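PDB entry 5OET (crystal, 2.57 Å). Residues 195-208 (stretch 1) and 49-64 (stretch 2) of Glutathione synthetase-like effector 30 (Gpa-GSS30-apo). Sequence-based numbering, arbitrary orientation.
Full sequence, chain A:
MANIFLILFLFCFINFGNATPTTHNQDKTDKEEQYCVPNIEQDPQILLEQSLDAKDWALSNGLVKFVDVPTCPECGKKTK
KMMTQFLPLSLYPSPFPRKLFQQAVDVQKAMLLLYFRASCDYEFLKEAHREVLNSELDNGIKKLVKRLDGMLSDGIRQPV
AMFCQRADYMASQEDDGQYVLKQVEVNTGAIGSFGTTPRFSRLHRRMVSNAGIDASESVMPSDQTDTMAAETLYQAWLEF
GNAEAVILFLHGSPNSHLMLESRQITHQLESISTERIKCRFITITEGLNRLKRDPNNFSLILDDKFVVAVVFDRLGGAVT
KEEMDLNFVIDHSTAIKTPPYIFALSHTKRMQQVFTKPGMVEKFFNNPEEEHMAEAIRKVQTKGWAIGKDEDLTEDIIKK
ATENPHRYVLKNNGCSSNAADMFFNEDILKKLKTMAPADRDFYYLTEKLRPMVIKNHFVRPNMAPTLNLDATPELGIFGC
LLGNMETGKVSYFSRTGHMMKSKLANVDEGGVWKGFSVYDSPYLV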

ATOM      1  N   GLY A 195      -9.516  -3.498   6.930  1.00 49.75           N
ATOM      2  CA  GLY A 195      -8.197  -3.423   6.299  1.00 48.72           C
ATOM      3  C   GLY A 195      -7.453  -2.136   6.620  1.00 48.41           C
ATOM      4  O   GLY A 195      -6.227  -2.153   6.793  1.00 50.91           O
ATOM      5  N   THR A 196      -8.189  -1.029   6.729  1.00 46.80           N
ATOM      6  CA  THR A 196      -7.576   0.273   7.022  1.00 47.65           C
ATOM      7  C   THR A 196      -6.996   0.380   8.445  1.00 47.84           C
ATOM      8  O   THR A 196      -6.021   1.118   8.664  1.00 50.89           O
ATOM      9  CB  THR A 196      -8.537   1.474   6.814  1.00 46.48           C
ATOM     10  OG1 THR A 196      -9.566   1.468   7.807  1.00 45.29           O
ATOM     11  CG2 THR A 196      -9.161   1.461   5.416  1.00 47.51           C
ATOM     12  N   THR A 197      -7.597  -0.327   9.399  1.00 44.37           N
ATOM     13  CA  THR A 197      -7.251  -0.163  10.807  1.00 42.94           C
ATOM     14  C   THR A 197      -5.834  -0.536  11.188  1.00 41.30           C
ATOM     15  O   THR A 197      -5.146   0.265  11.790  1.00 43.07           O
ATOM     16  CB  THR A 197      -8.240  -0.918  11.685  1.00 45.59           C
ATOM     17  OG1 THR A 197      -9.537  -0.359  11.462  1.00 45.70           O
ATOM     18  CG2 THR A 197      -7.902  -0.777  13.170  1.00 47.14           C
ATOM     19  N   PRO A 198      -5.383  -1.752  10.868  1.00 40.19           N
ATOM     20  CA  PRO A 198      -3.986  -2.097  11.228  1.00 39.84           C
ATOM     21  C   PRO A 198      -2.924  -1.211  10.562  1.00 38.71           C
ATOM     22  O   PRO A 198      -1.816  -1.083  11.083  1.00 38.25           O
ATOM     23  CB  PRO A 198      -3.850  -3.539  10.713  1.00 39.12           C
ATOM     24  CG  PRO A 198      -4.828  -3.596   9.587  1.00 38.87           C
ATOM     25  CD  PRO A 198      -6.007  -2.824  10.077  1.00 39.22           C
ATOM     26  N   ARG A 199      -3.260  -0.640   9.409  1.00 38.60           N
ATOM     27  CA  ARG A 199      -2.360   0.231   8.678  1.00 40.23           C
ATOM     28  C   ARG A 199      -2.248   1.635   9.276  1.00 37.96           C
ATOM     29  O   ARG A 199      -1.154   2.186   9.305  1.00 35.70           O
ATOM     30  CB  ARG A 199      -2.772   0.314   7.210  1.00 42.71           C
ATOM     31  CG  ARG A 199      -2.480  -0.955   6.435  1.00 44.70           C
ATOM     32  CD  ARG A 199      -3.390  -1.077   5.222  1.00 47.17           C
ATOM     33  NE  ARG A 199      -2.901  -2.183   4.417  1.00 50.70           N
ATOM     34  CZ  ARG A 199      -3.216  -3.467   4.593  1.00 54.24           C
ATOM     35  NH1 ARG A 199      -4.091  -3.864   5.539  1.00 55.31           N
ATOM     36  NH2 ARG A 199      -2.649  -4.374   3.799  1.00 55.28           N
ATOM     37  N   PHE A 200      -3.357   2.213   9.724  1.00 37.13           N
ATOM     38  CA  PHE A 200      -3.305   3.503  10.419  1.00 37.83           C
ATOM     39  C   PHE A 200      -2.558   3.354  11.728  1.00 38.05           C
ATOM     40  O   PHE A 200      -1.763   4.218  12.113  1.00 40.85           O
ATOM     41  CB  PHE A 200      -4.703   4.107  10.655  1.00 37.98           C
ATOM     42  CG  PHE A 200      -5.236   4.826   9.463  1.00 38.79           C
ATOM     43  CD1 PHE A 200      -4.562   5.933   8.964  1.00 39.02           C
ATOM     44  CD2 PHE A 200      -6.391   4.383   8.798  1.00 39.20           C
ATOM     45  CE1 PHE A 200      -5.020   6.595   7.834  1.00 38.63           C
ATOM     46  CE2 PHE A 200      -6.845   5.047   7.662  1.00 38.48           C
ATOM     47  CZ  PHE A 200      -6.151   6.154   7.180  1.00 38.53           C
ATOM     48  N   SER A 201      -2.811   2.249  12.400  1.00 38.41           N
ATOM     49  CA  SER A 201      -2.114   1.888  13.625  1.00 40.40           C
ATOM     50  C   SER A 201      -0.607   1.929  13.382  1.00 40.45           C
ATOM     51  O   SER A 201       0.110   2.591  14.116  1.00 41.28           O
ATOM     52  CB  SER A 201      -2.591   0.504  14.085  1.00 41.01           C
ATOM     53  OG  SER A 201      -2.095   0.139  15.340  1.00 41.83           O
ATOM     54  N   ARG A 202      -0.146   1.277  12.320  1.00 41.70           N
ATOM     55  CA  ARG A 202       1.276   1.313  11.931  1.00 44.21           C
ATOM     56  C   ARG A 202       1.760   2.704  11.512  1.00 42.48           C
ATOM     57  O   ARG A 202       2.905   3.076  11.811  1.00 43.14           O
ATOM     58  CB  ARG A 202       1.600   0.293  10.806  1.00 46.72           C
ATOM     59  CG  ARG A 202       1.675  -1.165  11.291  1.00 49.58           C
ATOM     60  CD  ARG A 202       2.339  -2.108  10.288  1.00 52.62           C
ATOM     61  NE  ARG A 202       1.582  -2.150   9.023  1.00 55.44           N
ATOM     62  CZ  ARG A 202       2.082  -2.024   7.790  1.00 56.30           C
ATOM     63  NH1 ARG A 202       3.411  -1.901   7.575  1.00 55.35           N
ATOM     64  NH2 ARG A 202       1.235  -2.063   6.741  1.00 55.30           N
ATOM     65  N   LEU A 203       0.910   3.444  10.800  1.00 40.39           N
ATOM     66  CA  LEU A 203       1.252   4.800  10.365  1.00 39.81           C
ATOM     67  C   LEU A 203       1.619   5.672  11.551  1.00 40.79           C
ATOM     68  O   LEU A 203       2.653   6.322  11.550  1.00 40.53           O
ATOM     69  CB  LEU A 203       0.099   5.467   9.598  1.00 38.01           C
ATOM     70  CG  LEU A 203       0.345   6.909   9.118  1.00 38.04           C
ATOM     71  CD1 LEU A 203       1.701   7.066   8.436  1.00 37.50           C
ATOM     72  CD2 LEU A 203      -0.780   7.353   8.201  1.00 38.64           C
ATOM     73  N   HIS A 204       0.747   5.666  12.551  1.00 41.79           N
ATOM     74  CA  HIS A 204       0.895   6.528  13.708  1.00 42.52           C
ATOM     75  C   HIS A 204       1.983   6.089  14.660  1.00 43.83           C
ATOM     76  O   HIS A 204       2.574   6.934  15.309  1.00 44.52           O
ATOM     77  CB  HIS A 204      -0.430   6.664  14.453  1.00 42.46           C
ATOM     78  CG  HIS A 204      -1.400   7.570  13.783  1.00 42.67           C
ATOM     79  ND1 HIS A 204      -2.717   7.664  14.172  1.00 45.04           N
ATOM     80  CD2 HIS A 204      -1.249   8.433  12.754  1.00 43.03           C
ATOM     81  CE1 HIS A 204      -3.333   8.552  13.413  1.00 45.49           C
ATOM     82  NE2 HIS A 204      -2.463   9.030  12.540  1.00 43.71           N
ATOM     83  N   ARG A 205       2.251   4.788  14.761  1.00 45.53           N
ATOM     84  CA  ARG A 205       3.385   4.327  15.570  1.00 48.14           C
ATOM     85  C   ARG A 205       4.698   4.850  14.967  1.00 47.68           C
ATOM     86  O   ARG A 205       5.631   5.194  15.680  1.00 47.42           O
ATOM     87  CB  ARG A 205       3.401   2.809  15.678  1.00 50.97           C
ATOM     88  CG  ARG A 205       4.372   2.256  16.724  1.00 55.41           C
ATOM     89  CD  ARG A 205       4.519   0.728  16.664  1.00 58.46           C
ATOM     90  NE  ARG A 205       3.212   0.074  16.501  1.00 59.90           N
ATOM     91  CZ  ARG A 205       2.376  -0.251  17.485  1.00 61.89           C
ATOM     92  NH1 ARG A 205       2.677  -0.026  18.771  1.00 62.54           N
ATOM     93  NH2 ARG A 205       1.209  -0.812  17.180  1.00 63.85           N
ATOM     94  N   ARG A 206       4.719   4.935  13.643  1.00 46.86           N
ATOM     95  CA  ARG A 206       5.856   5.405  12.897  1.00 47.92           C
ATOM     96  C   ARG A 206       6.066   6.912  13.070  1.00 47.00           C
ATOM     97  O   ARG A 206       7.185   7.337  13.315  1.00 46.64           O
ATOM     98  CB  ARG A 206       5.684   5.026  11.418  1.00 49.39           C
ATOM     99  CG  ARG A 206       6.874   5.334  10.530  1.00 50.76           C
ATOM    100  CD  ARG A 206       6.543   5.106   9.057  1.00 51.83           C
ATOM    101  NE  ARG A 206       7.428   5.944   8.243  1.00 53.12           N
ATOM    102  CZ  ARG A 206       7.168   7.190   7.829  1.00 53.44           C
ATOM    103  NH1 ARG A 206       5.995   7.796   8.072  1.00 54.68           N
ATOM    104  NH2 ARG A 206       8.093   7.826   7.122  1.00 51.36           N
ATOM    105  N   MET A 207       5.006   7.706  12.948  1.00 45.86           N
ATOM    106  CA  MET A 207       5.098   9.166  13.137  1.00 46.75           C
ATOM    107  C   MET A 207       5.583   9.542  14.535  1.00 47.02           C
ATOM    108  O   MET A 207       6.476  10.383  14.702  1.00 48.75           O
ATOM    109  CB  MET A 207       3.743   9.860  12.926  1.00 48.01           C
ATOM    110  CG  MET A 207       3.077   9.643  11.587  1.00 49.72           C
ATOM    111  SD  MET A 207       4.185   9.971  10.216  1.00 51.92           S
ATOM    112  CE  MET A 207       4.202  11.763  10.236  1.00 52.94           C
ATOM    113  N   VAL A 208       4.959   8.930  15.532  1.00 45.35           N
ATOM    114  CA  VAL A 208       5.295   9.131  16.933  1.00 46.10           C
ATOM    115  C   VAL A 208       6.758   8.760  17.189  1.00 47.47           C
ATOM    116  O   VAL A 208       7.534   9.580  17.620  1.00 46.69           O
ATOM    117  CB  VAL A 208       4.341   8.300  17.806  1.00 45.18           C
ATOM    118  CG1 VAL A 208       4.865   8.115  19.217  1.00 46.90           C
ATOM    119  CG2 VAL A 208       2.967   8.942  17.816  1.00 44.04           C
TER
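Stretch 2 49-64: EQSLDAKDWALSNGLV

Stretch 2 lies against stretch 1 as a roughly antiparallel helix followed by a short loop. The helical part begins earlier in the chain and runs through Ala58 at least. Its N-to-C direction makes an angle of 147° with that of the stretch 1 helix, and the axes come within 10.6 Å of each other. The order of contacts follows from this direction. Gln50, Asp53 and Ala54 meet the Met207 end, Trp57 meets the middle, and Leu63 reaches back to Thr196. Together the two stretches bury 708 Å².

Trp57 is the main bump. Its CA-to-CB bond points toward stretch 1, with chi1 at t, and it has the largest covered area of any residue in either stretch. The indole lies against the helix surface formed by Arg199, Arg202, Leu203 and Arg206. One face rests on the backbone of Leu203: Leu203 CA is 4.2 Å from the centroid of the six-membered ring of Trp57, 16° off the ring normal. Around it, Trp57 CZ3 is 3.5 Å from Arg199 O, Trp57 CH2 is 3.9 Å from Arg202 CB, and Trp57 NE1 is 3.4 Å from Arg206 CD. The leucine side chain also touches the ring, with Leu203 CD1 3.7 Å from Trp57 CE3.

Ala54 is small, and its CA lies 7.1 Å from the CA of Leu203. Two larger side chains pack against its methyl. Leu203 CD1 is 4.4 Å from Ala54 CB, and Met207 CE is 3.9 Å from Ala54 CB. The methionine has all three chi angles at m, and its end comes nearer than its CA-to-CB bond would suggest. Met207 CE also lies 3.5 Å from Gln50 O.

One side of this packing carries a salt bridge. Asp53 has chi1 at t and brings its carboxylate to the edge of the Arg206 guanidinium. Arg206 NH1 donates to Asp53 OD1 at 2.7 Å, and Arg206 NH2 donates to Asp53 OD2 at 2.7 Å. Both hydrogen bonds are nearly straight. Trp57 CD1 lies over one face of the same guanidinium, so the arginine is in contact with both residues.

After the helix the chain turns through Asn61 and Gly62. Asn61 ND2 donates to Trp57 O at 2.9 Å, tying the turn back to the helix. Arg199 NE makes a weak hydrogen bond to Asn61 O at 3.0 Å. Gly62 has a positive phi of 77°, which favours glycine. It also sits close to Arg199: a CB here would come 3.3 Å from Arg199 NE.

Leu63 is the second bump. It fills a hollow between Thr196, Arg199, Phe200 and Leu203. Leu63 CD2 is 3.5 Å from Thr196 O and 3.4 Å from Arg199 CB. The same methyl lies over one face of the Phe200 ring, with Leu63 CD2 3.8 Å from the ring centroid. Leu63 CD1 faces Leu203 CD2 at 4.2 Å. At Val64, in a strand, the CA-to-CB bond points away from stretch 1.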

ATOM      1  N   GLU A  49       5.919  19.176   6.130  1.00 44.57           N
ATOM      2  CA  GLU A  49       6.780  18.074   5.643  1.00 43.67           C
ATOM      3  C   GLU A  49       6.386  16.731   6.226  1.00 42.34           C
ATOM      4  O   GLU A  49       6.479  15.732   5.542  1.00 43.70           O
ATOM      5  CB  GLU A  49       8.260  18.357   5.875  1.00 44.38           C
ATOM      6  CG  GLU A  49       8.781  19.441   4.941  1.00 46.93           C
ATOM      7  CD  GLU A  49      10.258  19.812   5.159  1.00 49.19           C
ATOM      8  OE1 GLU A  49      10.567  21.015   5.392  1.00 50.59           O
ATOM      9  OE2 GLU A  49      11.143  18.908   5.073  1.00 49.49           O
ATOM     10  N   GLN A  50       5.923  16.705   7.465  1.00 42.23           N
ATOM     11  CA  GLN A  50       5.443  15.460   8.058  1.00 41.81           C
ATOM     12  C   GLN A  50       4.081  15.037   7.512  1.00 40.24           C
ATOM     13  O   GLN A  50       3.787  13.839   7.448  1.00 39.15           O
ATOM     14  CB  GLN A  50       5.386  15.592   9.576  1.00 43.85           C
ATOM     15  CG  GLN A  50       6.759  15.676  10.225  1.00 45.55           C
ATOM     16  CD  GLN A  50       6.725  15.902  11.727  1.00 47.52           C
ATOM     17  OE1 GLN A  50       7.758  15.851  12.377  1.00 50.51           O
ATOM     18  NE2 GLN A  50       5.547  16.169  12.283  1.00 48.33           N
ATOM     19  N   SER A  51       3.246  16.008   7.148  1.00 39.15           N
ATOM     20  CA  SER A  51       2.002  15.720   6.436  1.00 38.20           C
ATOM     21  C   SER A  51       2.232  14.968   5.144  1.00 36.60           C
ATOM     22  O   SER A  51       1.559  13.982   4.882  1.00 34.57           O
ATOM     23  CB  SER A  51       1.260  17.004   6.075  1.00 39.71           C
ATOM     24  OG  SER A  51       0.520  17.421   7.182  1.00 42.68           O
ATOM     25  N   LEU A  52       3.144  15.483   4.320  1.00 36.71           N
ATOM     26  CA  LEU A  52       3.441  14.861   3.032  1.00 36.88           C
ATOM     27  C   LEU A  52       4.018  13.459   3.206  1.00 35.52           C
ATOM     28  O   LEU A  52       3.668  12.555   2.472  1.00 34.17           O
ATOM     29  CB  LEU A  52       4.394  15.716   2.215  1.00 37.98           C
ATOM     30  CG  LEU A  52       3.836  17.066   1.802  1.00 39.70           C
ATOM     31  CD1 LEU A  52       4.923  17.867   1.110  1.00 39.93           C
ATOM     32  CD2 LEU A  52       2.618  16.948   0.897  1.00 39.98           C
ATOM     33  N   ASP A  53       4.879  13.305   4.204  1.00 36.15           N
ATOM     34  CA  ASP A  53       5.438  12.025   4.589  1.00 36.92           C
ATOM     35  C   ASP A  53       4.363  11.043   5.001  1.00 35.78           C
ATOM     36  O   ASP A  53       4.373   9.906   4.564  1.00 35.87           O
ATOM     37  CB  ASP A  53       6.446  12.206   5.732  1.00 39.25           C
ATOM     38  CG  ASP A  53       6.817  10.882   6.409  1.00 40.90           C
ATOM     39  OD1 ASP A  53       5.984  10.319   7.156  1.00 42.60           O
ATOM     40  OD2 ASP A  53       7.948  10.385   6.207  1.00 43.97           O
ATOM     41  N   ALA A  54       3.474  11.468   5.884  1.00 36.88           N
ATOM     42  CA  ALA A  54       2.384  10.602   6.353  1.00 37.50           C
ATOM     43  C   ALA A  54       1.530  10.175   5.179  1.00 37.28           C
ATOM     44  O   ALA A  54       1.282   8.991   4.988  1.00 38.02           O
ATOM     45  CB  ALA A  54       1.523  11.322   7.392  1.00 38.17           C
ATOM     46  N   LYS A  55       1.109  11.155   4.393  1.00 37.52           N
ATOM     47  CA  LYS A  55       0.308  10.913   3.202  1.00 38.83           C
ATOM     48  C   LYS A  55       1.022   9.953   2.230  1.00 37.95           C
ATOM     49  O   LYS A  55       0.407   9.021   1.749  1.00 37.06           O
ATOM     50  CB  LYS A  55      -0.112  12.252   2.538  1.00 40.57           C
ATOM     51  CG  LYS A  55       0.053  12.361   1.032  1.00 42.26           C
ATOM     52  CD  LYS A  55       0.414  13.771   0.588  1.00 45.26           C
ATOM     53  CE  LYS A  55       1.621  13.781  -0.357  1.00 46.92           C
ATOM     54  NZ  LYS A  55       1.400  13.079  -1.641  1.00 48.70           N
ATOM     55  N   ASP A  56       2.305  10.165   1.956  1.00 37.18           N
ATOM     56  CA  ASP A  56       3.037   9.255   1.074  1.00 37.55           C
ATOM     57  C   ASP A  56       3.238   7.858   1.636  1.00 36.43           C
ATOM     58  O   ASP A  56       3.339   6.920   0.879  1.00 36.00           O
ATOM     59  CB  ASP A  56       4.383   9.853   0.660  1.00 39.70           C
ATOM     60  CG  ASP A  56       4.232  10.979  -0.364  1.00 42.06           C
ATOM     61  OD1 ASP A  56       3.123  11.086  -0.940  1.00 43.65           O
ATOM     62  OD2 ASP A  56       5.206  11.756  -0.581  1.00 43.04           O
ATOM     63  N   TRP A  57       3.291   7.712   2.952  1.00 36.80           N
ATOM     64  CA  TRP A  57       3.270   6.385   3.571  1.00 37.31           C
ATOM     65  C   TRP A  57       1.912   5.686   3.358  1.00 38.14           C
ATOM     66  O   TRP A  57       1.878   4.479   3.080  1.00 39.92           O
ATOM     67  CB  TRP A  57       3.580   6.473   5.060  1.00 36.91           C
ATOM     68  CG  TRP A  57       3.917   5.179   5.680  1.00 36.21           C
ATOM     69  CD1 TRP A  57       5.164   4.689   5.919  1.00 36.96           C
ATOM     70  CD2 TRP A  57       3.007   4.208   6.170  1.00 35.80           C
ATOM     71  NE1 TRP A  57       5.093   3.452   6.502  1.00 36.70           N
ATOM     72  CE2 TRP A  57       3.776   3.135   6.678  1.00 36.21           C
ATOM     73  CE3 TRP A  57       1.610   4.128   6.224  1.00 35.34           C
ATOM     74  CZ2 TRP A  57       3.199   2.018   7.249  1.00 36.20           C
ATOM     75  CZ3 TRP A  57       1.036   3.012   6.762  1.00 35.10           C
ATOM     76  CH2 TRP A  57       1.826   1.964   7.272  1.00 36.29           C
ATOM     77  N   ALA A  58       0.815   6.434   3.496  1.00 37.64           N
ATOM     78  CA  ALA A  58      -0.536   5.939   3.211  1.00 37.33           C
ATOM     79  C   ALA A  58      -0.702   5.439   1.780  1.00 36.79           C
ATOM     80  O   ALA A  58      -1.200   4.339   1.559  1.00 38.01           O
ATOM     81  CB  ALA A  58      -1.552   7.042   3.486  1.00 39.14           C
ATOM     82  N   LEU A  59      -0.250   6.234   0.817  1.00 36.89           N
ATOM     83  CA  LEU A  59      -0.248   5.851  -0.602  1.00 36.99           C
ATOM     84  C   LEU A  59       0.621   4.631  -0.919  1.00 37.34           C
ATOM     85  O   LEU A  59       0.402   3.946  -1.922  1.00 38.87           O
ATOM     86  CB  LEU A  59       0.198   7.032  -1.475  1.00 36.51           C
ATOM     87  CG  LEU A  59      -0.732   8.240  -1.458  1.00 36.56           C
ATOM     88  CD1 LEU A  59      -0.086   9.416  -2.184  1.00 37.18           C
ATOM     89  CD2 LEU A  59      -2.073   7.910  -2.071  1.00 37.06           C
ATOM     90  N   SER A  60       1.598   4.363  -0.070  1.00 38.09           N
ATOM     91  CA  SER A  60       2.476   3.205  -0.206  1.00 38.75           C
ATOM     92  C   SER A  60       2.003   1.950   0.535  1.00 38.27           C
ATOM     93  O   SER A  60       2.632   0.898   0.432  1.00 39.63           O
ATOM     94  CB  SER A  60       3.875   3.605   0.259  1.00 39.26           C
ATOM     95  OG  SER A  60       4.333   4.721  -0.514  1.00 40.74           O
ATOM     96  N   ASN A  61       0.900   2.042   1.275  1.00 38.15           N
ATOM     97  CA  ASN A  61       0.485   0.951   2.161  1.00 37.63           C
ATOM     98  C   ASN A  61      -1.013   0.719   2.219  1.00 38.68           C
ATOM     99  O   ASN A  61      -1.526   0.254   3.228  1.00 39.07           O
ATOM    100  CB  ASN A  61       1.044   1.229   3.532  1.00 37.27           C
ATOM    101  CG  ASN A  61       2.507   0.984   3.571  1.00 37.56           C
ATOM    102  OD1 ASN A  61       2.917  -0.163   3.520  1.00 39.48           O
ATOM    103  ND2 ASN A  61       3.304   2.034   3.564  1.00 36.65           N
ATOM    104  N   GLY A  62      -1.710   1.017   1.120  1.00 39.03           N
ATOM    105  CA  GLY A  62      -3.102   0.647   0.977  1.00 39.07           C
ATOM    106  C   GLY A  62      -4.145   1.475   1.713  1.00 38.98           C
ATOM    107  O   GLY A  62      -5.326   1.104   1.725  1.00 36.61           O
ATOM    108  N   LEU A  63      -3.734   2.613   2.275  1.00 38.95           N
ATOM    109  CA  LEU A  63      -4.673   3.514   2.948  1.00 38.66           C
ATOM    110  C   LEU A  63      -5.279   4.413   1.896  1.00 37.74           C
ATOM    111  O   LEU A  63      -5.038   5.613   1.861  1.00 36.43           O
ATOM    112  CB  LEU A  63      -3.980   4.303   4.053  1.00 39.16           C
ATOM    113  CG  LEU A  63      -3.570   3.435   5.253  1.00 40.51           C
ATOM    114  CD1 LEU A  63      -2.789   4.292   6.242  1.00 41.43           C
ATOM    115  CD2 LEU A  63      -4.775   2.763   5.898  1.00 40.53           C
ATOM    116  N   VAL A  64      -6.083   3.786   1.046  1.00 36.56           N
ATOM    117  CA  VAL A  64      -6.579   4.395  -0.167  1.00 37.79           C
ATOM    118  C   VAL A  64      -8.001   3.920  -0.430  1.00 37.94           C
ATOM    119  O   VAL A  64      -8.445   2.916   0.156  1.00 38.25           O
ATOM    120  CB  VAL A  64      -5.648   4.097  -1.398  1.00 38.77           C
ATOM    121  CG1 VAL A  64      -4.354   4.904  -1.312  1.00 38.68           C
ATOM    122  CG2 VAL A  64      -5.313   2.610  -1.541  1.00 38.81           C
TER